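Local coordinates for protein dihydropteroate synthase (Clostridioides difficile, PDB 6PZ2) that probably catalyses the condensation of a dihydropterin pyrophosphate with p-aminobenzoate to make dihydropteroate in folate synthesis, and binds pteroic acid, at residues E70-R73 with R74-P77; E102-K105 with L106-M110; S125-K129 with Y130-V134; E162-S166 with C167-K171; G230-A233 with T234-G238. All blocks are in the same frame, centred on the assembly; numbering follows the deposited sequence. Where two conformers were deposited one is given.

Interaction 1. Residues E70-R73 with R74-P77; sequences EELR and RVIP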
# COMPACT_ATOMS: atom_id res chain seq x y z
N GLU A 70 -32.14 7.60 -20.64
CA GLU A 70 -31.29 8.65 -20.12
C GLU A 70 -29.86 8.14 -19.98
O GLU A 70 -28.91 8.83 -20.33
CB GLU A 70 -31.83 9.20 -18.80
CG GLU A 70 -30.95 10.25 -18.15
CD GLU A 70 -30.82 11.56 -18.90
OE1 GLU A 70 -31.88 12.10 -19.27
OE2 GLU A 70 -29.67 12.03 -19.12
N GLU A 71 -29.71 6.93 -19.46
CA GLU A 71 -28.38 6.37 -19.24
C GLU A 71 -27.63 6.30 -20.58
O GLU A 71 -26.41 6.59 -20.67
CB GLU A 71 -28.59 5.05 -18.51
CG GLU A 71 -27.33 4.35 -18.03
CD GLU A 71 -27.58 3.11 -17.18
OE1 GLU A 71 -28.74 2.88 -16.78
OE2 GLU A 71 -26.61 2.34 -16.94
N LEU A 72 -28.33 5.89 -21.64
CA LEU A 72 -27.71 5.73 -23.00
C LEU A 72 -27.33 7.08 -23.63
O LEU A 72 -26.27 7.24 -24.32
CB LEU A 72 -28.68 4.93 -23.88
CG LEU A 72 -28.62 3.41 -23.68
CD1 LEU A 72 -29.79 2.70 -24.34
CD2 LEU A 72 -27.31 2.85 -24.22
N ARG A 73 -28.17 8.07 -23.37
CA ARG A 73 -27.91 9.45 -23.86
C ARG A 73 -26.60 9.95 -23.26
O ARG A 73 -25.82 10.63 -23.94
CB ARG A 73 -29.05 10.41 -23.50
CG ARG A 73 -30.30 10.26 -24.35
CD ARG A 73 -31.34 11.34 -24.09
NE ARG A 73 -31.92 11.38 -22.75
CZ ARG A 73 -33.10 10.87 -22.41
NH1 ARG A 73 -33.63 11.17 -21.23
NH2 ARG A 73 -33.76 10.06 -23.22
N ARG A 74 -26.32 9.58 -22.01
CA ARG A 74 -25.08 10.00 -21.37
C ARG A 74 -23.90 9.18 -21.90
O ARG A 74 -22.85 9.76 -22.18
CB ARG A 74 -25.16 9.84 -19.85
CG ARG A 74 -26.18 10.76 -19.20
CD ARG A 74 -26.55 10.22 -17.84
NE ARG A 74 -27.54 11.06 -17.20
CZ ARG A 74 -27.85 11.01 -15.91
NH1 ARG A 74 -27.23 10.14 -15.13
NH2 ARG A 74 -28.82 11.78 -15.44
N VAL A 75 -24.05 7.87 -22.07
CA VAL A 75 -22.85 7.08 -22.38
C VAL A 75 -22.59 6.94 -23.88
O VAL A 75 -21.40 6.81 -24.23
CB VAL A 75 -22.86 5.70 -21.67
CG1 VAL A 75 -22.99 5.86 -20.16
CG2 VAL A 75 -23.95 4.79 -22.20
N ILE A 76 -23.60 6.96 -24.75
CA ILE A 76 -23.39 6.63 -26.20
C ILE A 76 -22.38 7.59 -26.85
O ILE A 76 -21.43 7.15 -27.52
CB ILE A 76 -24.73 6.60 -26.96
CG1 ILE A 76 -25.57 5.41 -26.53
CG2 ILE A 76 -24.55 6.58 -28.46
CD1 ILE A 76 -24.92 4.09 -26.82
N PRO A 77 -22.58 8.89 -26.70
CA PRO A 77 -21.60 9.80 -27.29
C PRO A 77 -20.17 9.66 -26.73
O PRO A 77 -19.20 9.85 -27.46
CB PRO A 77 -22.08 11.23 -27.00
CG PRO A 77 -23.38 11.08 -26.21
CD PRO A 77 -23.58 9.61 -25.89

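Interaction 2. Residues E102-K105 with L106-M110; sequences EALK and LGVTM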
# COMPACT_ATOMS: atom_id res chain seq x y z
N GLU A 102 -26.64 -1.83 -26.26
CA GLU A 102 -26.22 -0.70 -27.12
C GLU A 102 -24.71 -0.48 -27.01
O GLU A 102 -24.02 -0.26 -28.03
CB GLU A 102 -26.97 0.59 -26.79
CG GLU A 102 -28.41 0.64 -27.30
CD GLU A 102 -28.65 -0.03 -28.65
OE1 GLU A 102 -29.32 -1.12 -28.69
OE2 GLU A 102 -28.10 0.49 -29.65
N ALA A 103 -24.21 -0.54 -25.78
CA ALA A 103 -22.77 -0.30 -25.56
C ALA A 103 -21.97 -1.36 -26.31
O ALA A 103 -20.89 -1.07 -26.87
CB ALA A 103 -22.45 -0.32 -24.08
N LEU A 104 -22.46 -2.60 -26.24
CA LEU A 104 -21.71 -3.70 -26.84
C LEU A 104 -21.78 -3.61 -28.37
O LEU A 104 -20.80 -3.90 -29.05
CB LEU A 104 -22.27 -5.02 -26.33
CG LEU A 104 -21.84 -5.39 -24.91
CD1 LEU A 104 -22.64 -6.57 -24.40
CD2 LEU A 104 -20.35 -5.72 -24.89
N LYS A 105 -22.91 -3.17 -28.92
CA LYS A 105 -22.95 -2.94 -30.36
C LYS A 105 -21.92 -1.89 -30.77
O LYS A 105 -21.32 -2.01 -31.83
CB LYS A 105 -24.32 -2.45 -30.85
CG LYS A 105 -25.45 -3.47 -30.84
CD LYS A 105 -26.78 -2.79 -31.12
CE LYS A 105 -27.97 -3.70 -30.96
NZ LYS A 105 -29.25 -2.95 -31.04
N LEU A 106 -21.67 -0.89 -29.95
CA LEU A 106 -20.65 0.14 -30.29
C LEU A 106 -19.22 -0.31 -29.97
O LEU A 106 -18.31 0.49 -30.16
CB LEU A 106 -20.96 1.42 -29.52
CG LEU A 106 -22.26 2.11 -29.92
CD1 LEU A 106 -22.62 3.20 -28.92
CD2 LEU A 106 -22.15 2.69 -31.32
N GLY A 107 -18.97 -1.53 -29.51
CA GLY A 107 -17.57 -2.01 -29.38
C GLY A 107 -16.99 -1.93 -27.97
O GLY A 107 -15.82 -2.19 -27.75
N VAL A 108 -17.79 -1.59 -26.97
CA VAL A 108 -17.40 -1.85 -25.58
C VAL A 108 -16.99 -3.32 -25.41
O VAL A 108 -17.62 -4.20 -25.97
CB VAL A 108 -18.59 -1.45 -24.69
CG1 VAL A 108 -18.61 -2.14 -23.36
CG2 VAL A 108 -18.63 0.06 -24.54
N THR A 109 -16.00 -3.58 -24.56
CA THR A 109 -15.43 -4.92 -24.36
C THR A 109 -16.07 -5.68 -23.19
O THR A 109 -16.19 -6.88 -23.28
CB THR A 109 -13.92 -4.84 -24.09
OG1 THR A 109 -13.38 -4.11 -25.20
CG2 THR A 109 -13.26 -6.18 -23.97
N MET A 110 -16.47 -5.03 -22.11
CA MET A 110 -16.84 -5.75 -20.91
C MET A 110 -18.09 -5.08 -20.32
O MET A 110 -18.23 -3.88 -20.42
CB MET A 110 -15.71 -5.64 -19.87
CG MET A 110 -16.12 -5.99 -18.44
SD MET A 110 -14.75 -5.87 -17.22
CE MET A 110 -13.83 -7.36 -17.61
O HOH W 1 -18.60 -5.29 -28.15

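Interaction 3. Residues S125-K129 with Y130-V134; sequences SVIGK and YDAEV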
# COMPACT_ATOMS: atom_id res chain seq x y z
N SER A 125 -28.10 -13.10 -21.40
CA SER A 125 -28.15 -13.49 -22.83
C SER A 125 -27.55 -12.38 -23.70
O SER A 125 -26.92 -12.66 -24.73
CB SER A 125 -29.52 -13.93 -23.31
OG SER A 125 -30.52 -13.00 -22.97
N VAL A 126 -27.66 -11.14 -23.24
CA VAL A 126 -26.94 -10.05 -23.94
C VAL A 126 -25.43 -10.31 -23.92
O VAL A 126 -24.75 -10.22 -24.95
CB VAL A 126 -27.26 -8.66 -23.37
CG1 VAL A 126 -26.28 -7.61 -23.89
CG2 VAL A 126 -28.69 -8.25 -23.68
N ILE A 127 -24.91 -10.74 -22.77
CA ILE A 127 -23.45 -10.94 -22.69
C ILE A 127 -23.02 -12.06 -23.63
O ILE A 127 -21.98 -11.96 -24.33
CB ILE A 127 -23.00 -11.15 -21.22
CG1 ILE A 127 -23.01 -9.81 -20.48
CG2 ILE A 127 -21.63 -11.81 -21.15
CD1 ILE A 127 -23.41 -9.93 -19.05
N GLY A 128 -23.82 -13.14 -23.59
CA GLY A 128 -23.59 -14.32 -24.44
C GLY A 128 -23.66 -13.94 -25.92
O GLY A 128 -22.76 -14.26 -26.70
N LYS A 129 -24.72 -13.22 -26.25
CA LYS A 129 -25.00 -12.78 -27.61
C LYS A 129 -23.82 -12.02 -28.21
O LYS A 129 -23.56 -12.21 -29.39
CB LYS A 129 -26.25 -11.90 -27.58
CG LYS A 129 -26.64 -11.18 -28.86
CD LYS A 129 -28.00 -10.51 -28.62
CE LYS A 129 -28.64 -9.87 -29.84
NZ LYS A 129 -29.98 -9.34 -29.48
N TYR A 130 -23.12 -11.16 -27.45
CA TYR A 130 -22.06 -10.37 -28.04
C TYR A 130 -20.71 -11.01 -27.72
O TYR A 130 -19.68 -10.46 -28.07
CB TYR A 130 -22.16 -8.90 -27.65
CG TYR A 130 -23.36 -8.21 -28.25
CD1 TYR A 130 -23.33 -7.68 -29.53
CD2 TYR A 130 -24.55 -8.17 -27.55
CE1 TYR A 130 -24.45 -7.08 -30.08
CE2 TYR A 130 -25.68 -7.59 -28.09
CZ TYR A 130 -25.64 -7.07 -29.37
OH TYR A 130 -26.79 -6.55 -29.88
N ASP A 131 -20.70 -12.13 -27.02
CA ASP A 131 -19.44 -12.72 -26.61
C ASP A 131 -18.66 -11.72 -25.76
O ASP A 131 -17.46 -11.56 -25.92
CB ASP A 131 -18.56 -13.05 -27.81
CG ASP A 131 -18.76 -14.48 -28.24
OD1 ASP A 131 -18.29 -15.40 -27.51
OD2 ASP A 131 -19.43 -14.65 -29.25
N ALA A 132 -19.36 -11.05 -24.86
CA ALA A 132 -18.68 -10.01 -24.10
C ALA A 132 -17.97 -10.62 -22.88
O ALA A 132 -18.27 -11.73 -22.41
CB ALA A 132 -19.71 -9.01 -23.65
N GLU A 133 -17.05 -9.83 -22.31
CA GLU A 133 -16.54 -10.10 -20.99
C GLU A 133 -17.54 -9.52 -20.00
O GLU A 133 -18.23 -8.57 -20.35
CB GLU A 133 -15.17 -9.46 -20.81
CG GLU A 133 -14.45 -9.41 -22.13
CD GLU A 133 -13.10 -10.05 -22.05
OE1 GLU A 133 -13.02 -11.26 -22.32
OE2 GLU A 133 -12.17 -9.33 -21.66
N VAL A 134 -17.62 -10.13 -18.84
CA VAL A 134 -18.48 -9.61 -17.79
C VAL A 134 -17.75 -9.68 -16.44
O VAL A 134 -17.09 -10.66 -16.09
CB VAL A 134 -19.82 -10.35 -17.76
CG1 VAL A 134 -19.67 -11.86 -17.69
CG2 VAL A 134 -20.73 -9.87 -16.64
O HOH W 2 -19.67 -13.70 -23.40

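Interaction 4. Residues E162-S166 with C167-K171; sequences EMAMS and CGVKK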
# COMPACT_ATOMS: atom_id res chain seq x y z
N GLU A 162 -23.71 -19.87 -13.28
CA GLU A 162 -24.58 -20.83 -13.97
C GLU A 162 -25.57 -20.11 -14.89
O GLU A 162 -25.77 -20.58 -16.02
CB GLU A 162 -25.27 -21.76 -12.97
CG GLU A 162 -24.40 -22.99 -12.68
CD GLU A 162 -24.79 -23.83 -11.47
OE1 GLU A 162 -25.95 -23.72 -11.01
OE2 GLU A 162 -23.92 -24.59 -10.98
N MET A 163 -26.15 -18.99 -14.44
CA MET A 163 -26.96 -18.13 -15.32
C MET A 163 -26.14 -17.76 -16.56
O MET A 163 -26.56 -17.97 -17.70
CB MET A 163 -27.40 -16.86 -14.62
CG MET A 163 -28.38 -17.14 -13.50
SD MET A 163 -28.58 -15.71 -12.38
CE MET A 163 -29.40 -14.55 -13.47
N ALA A 164 -24.94 -17.28 -16.35
CA ALA A 164 -24.14 -16.91 -17.51
C ALA A 164 -23.95 -18.12 -18.43
O ALA A 164 -24.08 -18.05 -19.66
CB ALA A 164 -22.81 -16.34 -17.07
N MET A 165 -23.64 -19.25 -17.86
CA MET A 165 -23.36 -20.40 -18.73
C MET A 165 -24.60 -20.92 -19.47
O MET A 165 -24.50 -21.37 -20.61
CB MET A 165 -22.79 -21.55 -17.92
CG MET A 165 -21.51 -22.01 -18.53
SD MET A 165 -20.23 -21.51 -17.42
CE MET A 165 -20.64 -22.60 -16.05
N SER A 166 -25.77 -20.85 -18.84
CA SER A 166 -26.98 -21.30 -19.48
C SER A 166 -27.26 -20.46 -20.72
O SER A 166 -28.01 -20.91 -21.59
CB SER A 166 -28.15 -21.27 -18.52
OG SER A 166 -28.40 -19.93 -18.10
N CYS A 167 -26.66 -19.27 -20.81
CA CYS A 167 -26.86 -18.41 -21.96
C CYS A 167 -25.63 -18.43 -22.85
O CYS A 167 -25.49 -17.58 -23.75
CB CYS A 167 -27.21 -16.97 -21.60
SG CYS A 167 -28.73 -16.85 -20.63
N GLY A 168 -24.79 -19.44 -22.66
CA GLY A 168 -23.63 -19.63 -23.58
C GLY A 168 -22.46 -18.67 -23.37
O GLY A 168 -21.60 -18.57 -24.26
N VAL A 169 -22.37 -18.02 -22.21
CA VAL A 169 -21.18 -17.22 -21.89
C VAL A 169 -20.00 -18.16 -21.63
O VAL A 169 -20.07 -19.08 -20.85
CB VAL A 169 -21.45 -16.32 -20.67
CG1 VAL A 169 -20.20 -15.56 -20.29
CG2 VAL A 169 -22.62 -15.37 -20.91
N LYS A 170 -18.87 -17.95 -22.28
CA LYS A 170 -17.71 -18.79 -21.97
C LYS A 170 -17.12 -18.45 -20.59
O LYS A 170 -17.10 -17.30 -20.13
CB LYS A 170 -16.69 -18.63 -23.10
CG LYS A 170 -17.10 -19.34 -24.38
CD LYS A 170 -16.18 -19.10 -25.54
CE LYS A 170 -16.38 -17.73 -26.15
NZ LYS A 170 -15.32 -17.43 -27.15
N LYS A 171 -16.60 -19.47 -19.92
CA LYS A 171 -16.00 -19.35 -18.59
C LYS A 171 -14.85 -18.34 -18.61
O LYS A 171 -14.70 -17.57 -17.69
CB LYS A 171 -15.49 -20.71 -18.10
CG LYS A 171 -16.54 -21.50 -17.33
CD LYS A 171 -16.20 -22.95 -17.10
CE LYS A 171 -17.25 -23.63 -16.26
NZ LYS A 171 -16.87 -25.02 -15.89

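Interaction 5. Residues G230-A233 with T234-G238; sequences GTIA and TTVLG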
# COMPACT_ATOMS: atom_id res chain seq x y z
N GLY A 230 -5.33 4.93 1.94
CA GLY A 230 -6.14 3.75 2.27
C GLY A 230 -6.44 2.88 1.06
O GLY A 230 -6.40 1.64 1.12
N THR A 231 -6.76 3.52 -0.05
CA THR A 231 -7.10 2.80 -1.25
C THR A 231 -5.85 2.05 -1.74
O THR A 231 -5.89 0.86 -2.12
CB THR A 231 -7.58 3.78 -2.33
OG1 THR A 231 -8.76 4.44 -1.84
CG2 THR A 231 -7.77 3.09 -3.66
N ILE A 232 -4.72 2.76 -1.69
CA ILE A 232 -3.45 2.09 -2.07
C ILE A 232 -3.21 0.88 -1.17
O ILE A 232 -2.84 -0.17 -1.66
CB ILE A 232 -2.27 3.08 -2.06
CG1 ILE A 232 -2.43 4.07 -3.22
CG2 ILE A 232 -0.94 2.35 -2.13
CD1 ILE A 232 -1.41 5.16 -3.19
N ALA A 233 -3.55 0.97 0.12
CA ALA A 233 -3.36 -0.17 0.97
C ALA A 233 -4.20 -1.35 0.48
O ALA A 233 -3.71 -2.50 0.41
CB ALA A 233 -3.68 0.18 2.40
N THR A 234 -5.46 -1.09 0.12
CA THR A 234 -6.34 -2.20 -0.30
C THR A 234 -5.93 -2.73 -1.68
O THR A 234 -6.04 -3.92 -1.95
CB THR A 234 -7.81 -1.76 -0.31
OG1 THR A 234 -7.96 -0.75 -1.30
CG2 THR A 234 -8.26 -1.21 1.04
N THR A 235 -5.46 -1.86 -2.55
CA THR A 235 -4.91 -2.33 -3.83
C THR A 235 -3.79 -3.35 -3.55
O THR A 235 -3.74 -4.42 -4.15
CB THR A 235 -4.39 -1.16 -4.66
OG1 THR A 235 -5.52 -0.46 -5.18
CG2 THR A 235 -3.51 -1.57 -5.83
N VAL A 236 -2.90 -3.00 -2.65
CA VAL A 236 -1.66 -3.79 -2.40
C VAL A 236 -2.01 -5.15 -1.79
O VAL A 236 -1.54 -6.21 -2.23
CB VAL A 236 -0.68 -2.99 -1.52
CG1 VAL A 236 0.49 -3.81 -1.00
CG2 VAL A 236 -0.15 -1.81 -2.31
N LEU A 237 -2.86 -5.12 -0.77
CA LEU A 237 -3.31 -6.32 -0.09
C LEU A 237 -4.13 -7.18 -1.05
O LEU A 237 -4.04 -8.43 -1.02
CB LEU A 237 -4.15 -5.91 1.13
CG LEU A 237 -3.36 -5.15 2.20
CD1 LEU A 237 -4.27 -4.56 3.27
CD2 LEU A 237 -2.33 -6.06 2.86
N GLY A 238 -4.95 -6.52 -1.86
CA GLY A 238 -5.77 -7.23 -2.83
C GLY A 238 -4.90 -8.01 -3.77
O GLY A 238 -5.11 -9.21 -3.99

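Interaction 1. Residues E70-R73 with R74-P77
A single carboxylate, that of E70, is shared by two successive arginines, R74 one helical turn further on and R73 just before it. The chain of E70 leaves with CG anti to the backbone N (chi1 176°) and then bends at chi2, which brings the carboxylate back alongside the helix. E70 OE2 takes the NE-H of R74 at 3.0 Å. That donor comes to the anti side of the oxygen, somewhat out of the carboxylate plane, and the two flat groups are turned 60° against each other. The other oxygen, E70 OE1, is met by R73 NH1 at 2.8 Å, from above the carboxylate plane. R74 runs extended from CG to NE, its CG lying 3.5 Å from E70 O, and its NH1 goes on to the carbonyl of G56.

The backbone underneath is helix 68-85, which links strands 51-55 and 90-93 of the TIM barrel in a beta-alpha-beta unit. I76 N bonds L72 O at 2.7 Å and V75 N bonds E71 O at 3.0 Å. At P77 there is no N-H to continue the pattern, so the helix kinks, with CD of the P77 ring 3.1 Å from R73 O. On another side of the helix L72 CD2 packs on I76 CD1 at 3.7 Å, and both residues reach E102 of helix 97-105. E71 has its own partners, K96 and T94.

With one negative group facing two positive ones, E70 is probably held firmly in its ionised form, and its rotation is fixed from both oxygens.

Interaction 2. Residues E102-K105 with L106-M110
A103 and V108 make the tight half of this contact. V108 turns back over the end of helix 97-105, and its CB sits 3.2 Å from A103 O while CG2 lies 3.9 Å from A103 CB. I92 of strand 90-93, just before this helix, touches both side chains. L104 joins in with CD2, which comes to 3.3 Å from V108 O; its side chain also meets Y130 and A132.

The chain can double back here because G107 takes a positive phi of 100°, closing the helix with a Schellman motif. V108 N bonds A103 O at 3.1 Å and G107 N bonds L104 O at 3.0 Å, the second donor standing well above its carbonyl plane. From here the chain leads into strand 110-113 of the barrel. A water gives one hydrogen bond to L104 O and another, of 2.6 Å, to V108 O, bridging the two carbonyls beside the turn.

The looser side carries charge. K105, the exposed residue here, stretches straight beyond CG along the helix surface, and its NZ makes a salt bridge of 3.0 Å to the syn lone pair of E102 OE1. A bound sulfate, probably from the crystallisation liquor, lies next to the same lysine.

Interaction 3. Residues S125-K129 with Y130-V134
K129 and Y130 lie side by side and point the same way, the lysine CG over one face of the tyrosine ring and the rest of its chain passing along the CE2 side. They sit where helix 123-129 ends in a Schellman motif, just before strand 133-137 of the TIM barrel. With CG anti to the backbone N (chi1 172°) and the rest of its chain extended, K129 follows the CD2-CE2 side of the ring toward the hydroxyl. Its CG stands 4.1 Å from the centroid of the Y130 ring, 26° off the normal, a CH-pi contact. The polar ends travel together as well: K129 NZ by a salt bridge and Y130 OH by a hydrogen bond both reach E101 OE2, on helix 97-105, so that one carboxylate serves as their common target. At the ring's edge V126 takes over, with its carbonyl O near the ring plane and CG1 slanting across to Y130 CD2 at 4.1 Å.

D131 has the positive phi, 58°, that turns the chain. Its N bonds G128 O at 3.0 Å from well above the carbonyl plane, whereas A132 N meets I127 O at 2.8 Å, nearly straight and in the plane of that carbonyl. Y130 N bonds V126 O in the ordinary helical way.

On the inner side I127 and V134 cross at about a right angle, packing the helix end on the start of the strand; V111, L117 and V169 border the isoleucine too. I127 CD1 lies 3.6 Å from V134 CG2.

Interaction 4. Residues E162-S166 with C167-K171
M165 owes its contact to a folded chain: chi1 at -127° and chi2 at 109° both stand off the usual values; chi2 sets the sulfur beside K171 and a bend at chi3 brings the methyl CE onto it. The lysine, by contrast, is straight beyond CG. M165 CE comes to 3.5 Å from K171 CE, and SD lies 3.7 Å from K171 CG, so the thioether rests against the aliphatic part of the lysine, which also touches Y204.

Between them the chain makes a Schellman motif that ends helix 149-166, with G168 as its C-prime residue at a positive phi of 75°. V169 N bonds A164 O at 3.1 Å, and G168 N bonds M165 O at 2.8 Å. A164 O is doubly gripped, because C167 N also donates to it, the two N-H groups arriving on opposite faces of the carbonyl plane.

V169 closes over the last turn, and this is the buried part of the contact. Its side chain lies on I127, and A164 on L117, so this helix end packs against the preceding helix-strand unit of the TIM barrel. C167 leans the same way, onto A124 and S125. Beyond the turn the chain heads for strand 174-177. V169 CB stands 3.8 Å from A164 CB, and V169 CG2 sits 3.3 Å from A164 O.

Interaction 5. Residues G230-A233 with T234-G238
T234 hangs its hydroxyl back on the carbonyl of T231, three residues earlier in helix 228-240. Its CB stands 3.7 Å from T231 O, and at the branch the two tips part. OG1, placed between the backbone N and the carbonyl carbon (chi1 64°), reaches T231 O at 2.7 Å and gives its proton to it. The methyl CG2 goes the other way, anti to the carbonyl carbon, and lies 3.4 Å from G230 O. OG1 is also hydrogen-bonded to the hydroxyl of T210 in a loop, so the buried oxygen has a partner beyond the helix as well.

T231 O thereby holds two donors, since T235 N bonds it at 2.8 Å almost head-on. A threonine hydroxyl bonded to a carbonyl of the preceding turn is a familiar way of satisfying a polar side chain within a helix. The regular backbone pattern runs on alongside it, with V236 N on I232 O and L237 N on A233 O, the latter 3.0 Å. I232 and V236 touch one turn apart, CG2 to CG2 at 4.2 Å, and V236 CG2 also comes within 3.2 Å of I232 O.

All the touching residues are buried, for neighbours cover the helix on several faces. Helix 251-265 takes T231, I232, T235 and V236, with N254 OD1 hydrogen-bonded to T235 OG1. The second subunit packs here too: its I232 meets I232, its V236 packs on A233 and L237, and its L237 lies on V236, so helix 228-240 pairs with its own copy across the dimer interface.

Overall arrangement
All five contacts are local, so none closes a long loop; they follow in series, without nesting or crossing. Interaction 1 lies within helix 68-85, and interactions 2, 3 and 4 each turn the chain from the end of a helix toward the next strand. These four form a chain of neighbours along the barrel wall: I76 of interaction 1 packs on L106 of interaction 2, L104 of interaction 2 on A132 of interaction 3, and I127 of interaction 3 on V169 of interaction 4. Interaction 5 stands apart, its centre about 30 Å from that of interaction 3 and across the chain's centre from it, in a helix that packs on the second subunit.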